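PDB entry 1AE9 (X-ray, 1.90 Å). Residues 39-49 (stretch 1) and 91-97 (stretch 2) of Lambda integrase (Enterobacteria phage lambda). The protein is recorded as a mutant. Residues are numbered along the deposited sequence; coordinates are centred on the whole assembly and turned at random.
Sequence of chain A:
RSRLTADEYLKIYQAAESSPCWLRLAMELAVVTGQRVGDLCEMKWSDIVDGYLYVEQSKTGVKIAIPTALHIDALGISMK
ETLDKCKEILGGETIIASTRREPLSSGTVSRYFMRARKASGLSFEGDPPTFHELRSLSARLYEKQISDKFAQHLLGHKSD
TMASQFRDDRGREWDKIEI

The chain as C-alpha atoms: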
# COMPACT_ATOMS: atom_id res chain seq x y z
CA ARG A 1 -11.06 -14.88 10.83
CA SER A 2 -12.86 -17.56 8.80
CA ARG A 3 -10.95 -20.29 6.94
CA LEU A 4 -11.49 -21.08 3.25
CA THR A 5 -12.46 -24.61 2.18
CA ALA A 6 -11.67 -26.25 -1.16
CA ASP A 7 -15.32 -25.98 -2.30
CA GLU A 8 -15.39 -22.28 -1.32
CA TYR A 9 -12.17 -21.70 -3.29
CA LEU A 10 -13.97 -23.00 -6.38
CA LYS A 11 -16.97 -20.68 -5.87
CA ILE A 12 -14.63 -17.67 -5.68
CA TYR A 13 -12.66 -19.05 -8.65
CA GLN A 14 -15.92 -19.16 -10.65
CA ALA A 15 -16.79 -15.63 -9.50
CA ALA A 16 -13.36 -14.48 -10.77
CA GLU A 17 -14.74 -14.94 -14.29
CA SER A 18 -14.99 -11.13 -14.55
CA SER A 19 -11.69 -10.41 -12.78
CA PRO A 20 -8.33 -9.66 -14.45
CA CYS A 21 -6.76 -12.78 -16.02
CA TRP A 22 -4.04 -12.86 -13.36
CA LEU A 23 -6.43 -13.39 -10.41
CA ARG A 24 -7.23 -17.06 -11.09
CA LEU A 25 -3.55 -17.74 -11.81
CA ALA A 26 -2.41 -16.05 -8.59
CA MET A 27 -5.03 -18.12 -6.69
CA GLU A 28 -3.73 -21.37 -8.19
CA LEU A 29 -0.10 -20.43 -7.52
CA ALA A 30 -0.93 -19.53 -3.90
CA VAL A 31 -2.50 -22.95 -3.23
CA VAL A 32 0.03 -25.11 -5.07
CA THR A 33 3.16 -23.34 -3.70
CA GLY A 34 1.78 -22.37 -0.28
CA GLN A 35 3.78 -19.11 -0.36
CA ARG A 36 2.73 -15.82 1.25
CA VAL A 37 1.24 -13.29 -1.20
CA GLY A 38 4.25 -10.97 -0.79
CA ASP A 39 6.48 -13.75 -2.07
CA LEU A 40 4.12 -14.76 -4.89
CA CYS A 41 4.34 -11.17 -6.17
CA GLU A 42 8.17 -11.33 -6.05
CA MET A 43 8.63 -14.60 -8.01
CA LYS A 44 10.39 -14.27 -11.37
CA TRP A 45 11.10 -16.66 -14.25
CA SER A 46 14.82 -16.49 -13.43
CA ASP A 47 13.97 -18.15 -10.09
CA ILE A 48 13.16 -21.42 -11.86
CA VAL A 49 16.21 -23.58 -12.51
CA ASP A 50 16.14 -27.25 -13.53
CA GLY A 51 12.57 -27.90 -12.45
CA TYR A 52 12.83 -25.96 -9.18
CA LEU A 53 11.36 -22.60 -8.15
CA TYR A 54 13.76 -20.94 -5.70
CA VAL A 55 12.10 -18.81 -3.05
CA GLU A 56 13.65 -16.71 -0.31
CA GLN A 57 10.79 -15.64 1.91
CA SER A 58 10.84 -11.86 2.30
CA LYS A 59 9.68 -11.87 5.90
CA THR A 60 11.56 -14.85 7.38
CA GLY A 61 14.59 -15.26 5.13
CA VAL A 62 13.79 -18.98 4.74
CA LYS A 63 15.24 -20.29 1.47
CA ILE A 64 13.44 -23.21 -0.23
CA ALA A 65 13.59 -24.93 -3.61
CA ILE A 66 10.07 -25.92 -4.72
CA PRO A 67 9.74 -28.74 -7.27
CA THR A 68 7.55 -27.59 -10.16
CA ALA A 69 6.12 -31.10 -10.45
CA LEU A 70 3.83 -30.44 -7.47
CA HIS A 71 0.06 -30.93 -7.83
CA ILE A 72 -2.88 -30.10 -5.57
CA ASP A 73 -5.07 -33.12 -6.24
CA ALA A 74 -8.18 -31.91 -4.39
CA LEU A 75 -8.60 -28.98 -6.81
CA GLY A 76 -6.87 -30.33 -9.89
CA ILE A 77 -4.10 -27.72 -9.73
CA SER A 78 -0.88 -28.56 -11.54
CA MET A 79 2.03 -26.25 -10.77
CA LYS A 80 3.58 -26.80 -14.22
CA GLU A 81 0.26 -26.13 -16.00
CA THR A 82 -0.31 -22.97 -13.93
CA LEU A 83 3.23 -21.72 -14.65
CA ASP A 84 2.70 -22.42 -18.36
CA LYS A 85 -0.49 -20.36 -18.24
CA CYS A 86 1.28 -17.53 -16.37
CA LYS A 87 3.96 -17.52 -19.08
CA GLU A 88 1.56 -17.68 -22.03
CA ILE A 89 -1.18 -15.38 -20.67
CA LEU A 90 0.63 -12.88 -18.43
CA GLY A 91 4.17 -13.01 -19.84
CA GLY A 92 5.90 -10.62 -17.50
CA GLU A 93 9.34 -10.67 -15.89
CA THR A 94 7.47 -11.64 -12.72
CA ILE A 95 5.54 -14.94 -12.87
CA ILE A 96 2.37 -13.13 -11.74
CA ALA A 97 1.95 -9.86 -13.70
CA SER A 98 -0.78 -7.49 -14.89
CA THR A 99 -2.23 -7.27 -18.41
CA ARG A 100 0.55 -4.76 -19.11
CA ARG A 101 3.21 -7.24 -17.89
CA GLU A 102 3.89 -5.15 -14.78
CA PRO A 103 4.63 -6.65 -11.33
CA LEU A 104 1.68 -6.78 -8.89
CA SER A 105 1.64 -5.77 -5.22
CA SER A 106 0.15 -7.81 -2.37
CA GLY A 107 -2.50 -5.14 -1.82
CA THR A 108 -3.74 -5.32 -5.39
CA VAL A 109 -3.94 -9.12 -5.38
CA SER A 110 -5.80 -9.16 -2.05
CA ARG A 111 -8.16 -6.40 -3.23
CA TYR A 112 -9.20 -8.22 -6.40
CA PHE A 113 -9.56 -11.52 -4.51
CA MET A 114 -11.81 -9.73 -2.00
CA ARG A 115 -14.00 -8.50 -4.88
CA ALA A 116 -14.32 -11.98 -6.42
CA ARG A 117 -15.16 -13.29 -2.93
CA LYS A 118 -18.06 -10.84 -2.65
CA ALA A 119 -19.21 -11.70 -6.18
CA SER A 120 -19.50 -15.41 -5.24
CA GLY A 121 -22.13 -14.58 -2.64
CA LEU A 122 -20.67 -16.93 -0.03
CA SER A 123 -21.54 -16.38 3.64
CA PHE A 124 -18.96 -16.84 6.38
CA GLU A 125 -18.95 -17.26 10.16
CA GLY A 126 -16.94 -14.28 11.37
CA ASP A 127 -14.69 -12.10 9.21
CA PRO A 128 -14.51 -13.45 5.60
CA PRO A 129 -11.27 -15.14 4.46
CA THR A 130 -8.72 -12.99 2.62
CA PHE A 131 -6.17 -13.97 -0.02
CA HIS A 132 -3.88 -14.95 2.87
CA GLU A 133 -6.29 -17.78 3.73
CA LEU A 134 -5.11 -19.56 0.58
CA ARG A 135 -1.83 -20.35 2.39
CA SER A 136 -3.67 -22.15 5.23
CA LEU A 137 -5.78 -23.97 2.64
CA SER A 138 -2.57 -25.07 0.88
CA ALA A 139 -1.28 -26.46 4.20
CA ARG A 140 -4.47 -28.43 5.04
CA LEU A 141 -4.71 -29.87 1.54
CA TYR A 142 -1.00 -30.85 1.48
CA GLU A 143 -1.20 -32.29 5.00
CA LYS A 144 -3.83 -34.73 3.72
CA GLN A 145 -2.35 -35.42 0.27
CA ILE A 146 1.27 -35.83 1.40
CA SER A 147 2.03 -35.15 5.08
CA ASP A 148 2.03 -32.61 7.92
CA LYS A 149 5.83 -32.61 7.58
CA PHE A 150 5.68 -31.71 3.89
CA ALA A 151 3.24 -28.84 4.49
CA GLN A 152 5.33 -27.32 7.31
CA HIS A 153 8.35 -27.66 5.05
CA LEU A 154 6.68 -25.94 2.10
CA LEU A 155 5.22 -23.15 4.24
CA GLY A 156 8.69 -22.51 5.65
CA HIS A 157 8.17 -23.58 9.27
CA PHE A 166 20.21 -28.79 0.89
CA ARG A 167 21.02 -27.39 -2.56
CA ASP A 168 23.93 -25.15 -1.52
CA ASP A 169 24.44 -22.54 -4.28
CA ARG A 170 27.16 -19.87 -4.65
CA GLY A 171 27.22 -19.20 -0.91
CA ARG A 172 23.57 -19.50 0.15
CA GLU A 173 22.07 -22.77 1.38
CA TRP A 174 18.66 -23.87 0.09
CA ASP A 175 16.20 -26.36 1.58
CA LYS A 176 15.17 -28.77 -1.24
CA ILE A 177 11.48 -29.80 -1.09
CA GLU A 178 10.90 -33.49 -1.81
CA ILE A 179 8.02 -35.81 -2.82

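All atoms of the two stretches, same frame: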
# COMPACT_ATOMS: atom_id res chain seq x y z
N ASP A 39 5.51 -12.97 -1.31
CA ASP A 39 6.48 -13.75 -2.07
C ASP A 39 5.98 -14.16 -3.45
O ASP A 39 6.76 -14.24 -4.39
CB ASP A 39 6.96 -14.96 -1.26
CG ASP A 39 7.68 -14.55 0.01
OD1 ASP A 39 8.48 -13.59 -0.04
OD2 ASP A 39 7.43 -15.17 1.07
N LEU A 40 4.68 -14.40 -3.58
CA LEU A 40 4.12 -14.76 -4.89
C LEU A 40 4.38 -13.60 -5.85
O LEU A 40 4.77 -13.80 -7.01
CB LEU A 40 2.61 -14.99 -4.81
CG LEU A 40 2.07 -16.22 -4.08
CD1 LEU A 40 0.56 -16.13 -4.04
CD2 LEU A 40 2.52 -17.50 -4.76
N CYS A 41 4.14 -12.38 -5.37
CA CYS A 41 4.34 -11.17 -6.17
C CYS A 41 5.81 -10.91 -6.55
O CYS A 41 6.08 -10.21 -7.52
CB CYS A 41 3.73 -9.97 -5.46
SG CYS A 41 1.91 -10.02 -5.35
N GLU A 42 6.74 -11.50 -5.80
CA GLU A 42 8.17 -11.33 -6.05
C GLU A 42 8.79 -12.36 -7.02
O GLU A 42 9.81 -12.08 -7.67
CB GLU A 42 8.94 -11.34 -4.72
CG GLU A 42 8.71 -10.11 -3.84
CD GLU A 42 9.15 -8.82 -4.52
OE1 GLU A 42 10.32 -8.76 -4.98
OE2 GLU A 42 8.33 -7.88 -4.60
N MET A 43 8.15 -13.52 -7.14
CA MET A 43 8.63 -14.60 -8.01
C MET A 43 8.88 -14.18 -9.45
O MET A 43 8.03 -13.52 -10.06
CB MET A 43 7.62 -15.76 -8.01
CG MET A 43 7.38 -16.37 -6.66
SD MET A 43 6.12 -17.64 -6.73
CE MET A 43 6.24 -18.29 -5.09
N LYS A 44 10.02 -14.59 -9.99
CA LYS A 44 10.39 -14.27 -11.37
C LYS A 44 10.77 -15.55 -12.10
O LYS A 44 11.10 -16.55 -11.47
CB LYS A 44 11.57 -13.29 -11.41
CG LYS A 44 11.30 -11.95 -10.76
CD LYS A 44 12.43 -10.96 -11.04
CE LYS A 44 13.81 -11.61 -10.83
NZ LYS A 44 14.02 -12.21 -9.48
N TRP A 45 10.74 -15.50 -13.43
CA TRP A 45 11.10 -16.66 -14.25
C TRP A 45 12.54 -17.11 -14.03
O TRP A 45 12.85 -18.29 -14.12
CB TRP A 45 10.82 -16.38 -15.72
CG TRP A 45 9.37 -16.11 -15.99
CD1 TRP A 45 8.80 -14.92 -16.30
CD2 TRP A 45 8.30 -17.06 -15.88
NE1 TRP A 45 7.43 -15.06 -16.39
CE2 TRP A 45 7.10 -16.36 -16.13
CE3 TRP A 45 8.23 -18.44 -15.59
CZ2 TRP A 45 5.84 -16.99 -16.10
CZ3 TRP A 45 6.99 -19.06 -15.56
CH2 TRP A 45 5.81 -18.33 -15.81
N SER A 46 13.42 -16.16 -13.69
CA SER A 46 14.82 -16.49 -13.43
C SER A 46 15.00 -17.30 -12.14
O SER A 46 16.09 -17.81 -11.86
CB SER A 46 15.65 -15.20 -13.37
OG SER A 46 14.99 -14.20 -12.60
N ASP A 47 13.94 -17.39 -11.34
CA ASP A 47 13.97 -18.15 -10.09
C ASP A 47 13.75 -19.64 -10.32
O ASP A 47 13.87 -20.43 -9.38
CB ASP A 47 12.91 -17.64 -9.11
CG ASP A 47 13.13 -16.19 -8.70
OD1 ASP A 47 14.27 -15.69 -8.82
OD2 ASP A 47 12.15 -15.57 -8.25
N ILE A 48 13.39 -20.02 -11.54
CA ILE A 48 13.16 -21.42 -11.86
C ILE A 48 14.38 -21.97 -12.57
O ILE A 48 14.75 -21.50 -13.64
CB ILE A 48 11.91 -21.61 -12.75
CG1 ILE A 48 10.67 -21.12 -12.00
CG2 ILE A 48 11.74 -23.09 -13.12
CD1 ILE A 48 9.41 -21.13 -12.85
N VAL A 49 15.02 -22.96 -11.95
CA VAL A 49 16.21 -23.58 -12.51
C VAL A 49 16.08 -25.09 -12.37
O VAL A 49 15.81 -25.60 -11.29
CB VAL A 49 17.49 -23.14 -11.76
CG1 VAL A 49 18.71 -23.84 -12.33
CG2 VAL A 49 17.67 -21.62 -11.85
N GLY A 91 2.90 -13.31 -19.18
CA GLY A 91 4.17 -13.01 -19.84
C GLY A 91 4.99 -11.84 -19.35
O GLY A 91 5.52 -11.08 -20.16
N GLY A 92 5.12 -11.71 -18.04
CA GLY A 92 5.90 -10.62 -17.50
C GLY A 92 7.23 -11.15 -17.00
O GLY A 92 7.52 -12.34 -17.16
N GLU A 93 8.06 -10.27 -16.45
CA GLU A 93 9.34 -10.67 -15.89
C GLU A 93 9.01 -11.43 -14.60
O GLU A 93 9.72 -12.35 -14.20
CB GLU A 93 10.21 -9.45 -15.61
N THR A 94 7.94 -11.00 -13.94
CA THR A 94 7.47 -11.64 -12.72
C THR A 94 6.47 -12.71 -13.18
O THR A 94 5.76 -12.52 -14.17
CB THR A 94 6.79 -10.63 -11.75
OG1 THR A 94 5.86 -9.81 -12.47
CG2 THR A 94 7.84 -9.77 -11.08
N ILE A 95 6.45 -13.86 -12.51
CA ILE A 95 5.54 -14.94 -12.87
C ILE A 95 4.08 -14.47 -12.88
O ILE A 95 3.32 -14.78 -13.80
CB ILE A 95 5.76 -16.16 -11.96
CG1 ILE A 95 7.19 -16.69 -12.17
CG2 ILE A 95 4.71 -17.23 -12.23
CD1 ILE A 95 7.59 -17.83 -11.26
N ILE A 96 3.70 -13.72 -11.85
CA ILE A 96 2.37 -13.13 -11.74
C ILE A 96 2.60 -11.68 -12.20
O ILE A 96 3.51 -11.02 -11.71
CB ILE A 96 1.86 -13.13 -10.26
CG1 ILE A 96 1.61 -14.56 -9.79
CG2 ILE A 96 0.55 -12.39 -10.15
CD1 ILE A 96 0.70 -15.34 -10.73
N ALA A 97 1.81 -11.22 -13.17
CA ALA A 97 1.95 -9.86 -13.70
C ALA A 97 0.60 -9.38 -14.22
O ALA A 97 -0.31 -10.18 -14.46
CB ALA A 97 3.01 -9.84 -14.83
O HOH W 1 5.35 -13.00 -9.50
O HOH W 2 3.99 -9.63 -9.38
O HOH W 3 4.49 -13.77 -16.28
O HOH W 4 12.54 -13.43 -14.42

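The two stretches meet through a single backbone bridge between K44 and T94, sealed by an isoleucine-on-tryptophan contact and extended by ordered waters. The CA atoms of K44 and T94 lie 4.2 Å apart, and the flanking residues supply the bonds: I95 N donates to M43 O at 2.9 Å with an N-H...O angle of 158°, whereas W45 N to E93 O, at 3.4 Å and 161°, is weak through its length. K44 itself is held from its own side, its N donating to D47 OD2 at 2.9 Å.

I95, which has the largest area covered of any residue here, is the apolar centre. Its CG1 sits 3.8 Å from the centroid of the six-membered ring of W45, only 8° off the ring normal, so a C-H group faces the pi cloud. I95 CD1 reaches M43 CB at 3.9 Å and I48 CD1 at 4.1 Å. At the indole edge, W45 NE1 makes a weak hydrogen bond to G92 O: the distance is short, 2.8 Å, but the angle is 120°.

Where the chains stand farther apart, with C41 CA and I96 CA 6.2 Å from each other, water fills the gap. Water 2 donates to C41 O (2.9 Å) and I96 O (2.8 Å), while water 1 accepts from I96 N (3.0 Å) and lies 2.7 Å from L40 O and 2.8 Å from M43 O.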